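Local coordinates for amidohydrolase 2 (Bifidobacterium longum subsp. infantis, PDB 6UVZ), which is probably a hydrolase of the metallo-dependent amidohydrolase superfamily, built on a TIM-barrel fold, though its substrate is not established, at residues H14-D19 / V58-A63. Residues are numbered along the deposited sequence; the frame is centred on the assembly and turned at random.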
# COMPACT_ATOMS: atom_id res chain seq x y z
N HIS A 14 7.53 3.30 -4.00
CA HIS A 14 7.94 4.65 -3.64
C HIS A 14 9.04 5.13 -4.58
O HIS A 14 9.81 4.33 -5.13
CB HIS A 14 8.45 4.72 -2.20
CG HIS A 14 7.50 4.16 -1.18
ND1 HIS A 14 6.38 4.84 -0.76
CD2 HIS A 14 7.52 3.00 -0.50
CE1 HIS A 14 5.74 4.11 0.14
NE2 HIS A 14 6.41 2.99 0.32
N ILE A 15 9.10 6.45 -4.75
CA ILE A 15 10.21 7.11 -5.43
C ILE A 15 10.51 8.40 -4.66
O ILE A 15 9.62 9.03 -4.11
CB ILE A 15 9.92 7.43 -6.91
CG1 ILE A 15 8.63 8.26 -7.05
CG2 ILE A 15 9.84 6.15 -7.74
CD1 ILE A 15 8.35 8.72 -8.46
N TRP A 16 11.79 8.77 -4.64
CA TRP A 16 12.19 10.01 -3.98
C TRP A 16 13.55 10.44 -4.48
O TRP A 16 14.29 9.67 -5.10
CB TRP A 16 12.20 9.86 -2.45
CG TRP A 16 13.12 8.80 -1.93
CD1 TRP A 16 14.49 8.85 -1.88
CD2 TRP A 16 12.75 7.54 -1.36
NE1 TRP A 16 14.98 7.69 -1.33
CE2 TRP A 16 13.93 6.87 -1.00
CE3 TRP A 16 11.52 6.91 -1.12
CZ2 TRP A 16 13.93 5.61 -0.42
CZ3 TRP A 16 11.52 5.66 -0.54
CH2 TRP A 16 12.72 5.02 -0.20
N ASP A 17 13.88 11.70 -4.21
CA ASP A 17 15.18 12.28 -4.53
C ASP A 17 15.70 12.97 -3.28
O ASP A 17 15.12 14.00 -2.86
CB ASP A 17 15.07 13.26 -5.70
CG ASP A 17 16.42 13.75 -6.19
OD1 ASP A 17 17.45 13.24 -5.72
OD2 ASP A 17 16.44 14.66 -7.04
N PRO A 18 16.77 12.47 -2.66
CA PRO A 18 17.23 13.05 -1.39
C PRO A 18 17.75 14.47 -1.49
O PRO A 18 17.88 15.13 -0.45
CB PRO A 18 18.33 12.08 -0.94
CG PRO A 18 18.82 11.46 -2.21
CD PRO A 18 17.62 11.34 -3.09
N ASP A 19 18.05 14.96 -2.69
CA ASP A 19 18.51 16.34 -2.85
C ASP A 19 17.35 17.32 -2.94
O ASP A 19 17.31 18.31 -2.21
CB ASP A 19 19.40 16.46 -4.09
CG ASP A 19 20.73 15.75 -3.92
OD1 ASP A 19 20.80 14.53 -4.21
OD2 ASP A 19 21.70 16.40 -3.48
N VAL A 58 2.79 5.55 -3.39
CA VAL A 58 2.36 5.81 -2.02
C VAL A 58 3.26 6.90 -1.45
O VAL A 58 4.46 6.94 -1.74
CB VAL A 58 2.41 4.54 -1.16
CG1 VAL A 58 1.83 4.80 0.22
CG2 VAL A 58 1.66 3.40 -1.84
N GLU A 59 2.67 7.79 -0.65
CA GLU A 59 3.41 8.93 -0.12
C GLU A 59 4.61 8.46 0.69
O GLU A 59 4.55 7.48 1.42
CB GLU A 59 2.49 9.81 0.73
CG GLU A 59 1.77 9.08 1.86
CD GLU A 59 2.56 9.09 3.15
OE1 GLU A 59 2.47 8.11 3.92
OE2 GLU A 59 3.28 10.08 3.40
N VAL A 60 5.72 9.18 0.53
CA VAL A 60 6.99 8.79 1.13
C VAL A 60 7.24 9.51 2.46
O VAL A 60 8.38 9.55 2.93
CB VAL A 60 8.16 9.02 0.15
CG1 VAL A 60 7.97 8.18 -1.10
CG2 VAL A 60 8.27 10.50 -0.20
N ASP A 61 6.19 10.06 3.07
CA ASP A 61 6.30 10.77 4.35
C ASP A 61 7.30 11.92 4.25
O ASP A 61 8.20 12.06 5.08
CB ASP A 61 6.66 9.81 5.48
CG ASP A 61 6.34 10.37 6.85
OD1 ASP A 61 5.14 10.47 7.19
OD2 ASP A 61 7.29 10.72 7.59
N ALA A 62 7.14 12.74 3.21
CA ALA A 62 8.03 13.86 2.98
C ALA A 62 7.74 15.00 3.96
O ALA A 62 6.64 15.10 4.52
CB ALA A 62 7.92 14.35 1.54
N ALA A 63 8.74 15.86 4.15
CA ALA A 63 8.57 16.98 5.06
C ALA A 63 7.64 18.03 4.48
O ALA A 63 6.81 18.61 5.20
CB ALA A 63 9.94 17.60 5.38
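With CG of His-14 anti to its carbonyl carbon (chi1 -53°) and CG1 of Val-60 likewise anti to its own (chi1 -61°), the imidazole and this methyl meet between two neighbouring beta-alpha loops of the TIM barrel, those following the parallel strands 7-13 and 51-58, at the C-terminal end of the barrel, where TIM-barrel enzymes carry their active sites. The ring is turned so that ND1 of His-14 donates a hydrogen bond to the backbone O of Val-58 at 3.0 Å. The bond is bent, 145° at the hydrogen, and ND1 sits above the carbonyl plane, while the oxygen lies close to the imidazole plane, tilted slightly from it. Next to ND1, CE1 of His-14 packs against CB of Val-58 at 3.6 Å. An alanine in place of His-14 would probably leave the Val-58 carbonyl without this donor and open a gap beside CB of Val-58. The ring of His-12 meets that of His-14 at a steep angle. CG1 of Val-60 lies 3.5 Å from O of Ile-15 and 3.7 Å from CB of His-14. OE1 of Glu-59 forms a salt bridge with Arg-103. The indole of Trp-16, NE1 bonded to Leu-32 O, presents its edge, CE3 lying 3.8 Å from CG1 of Val-60.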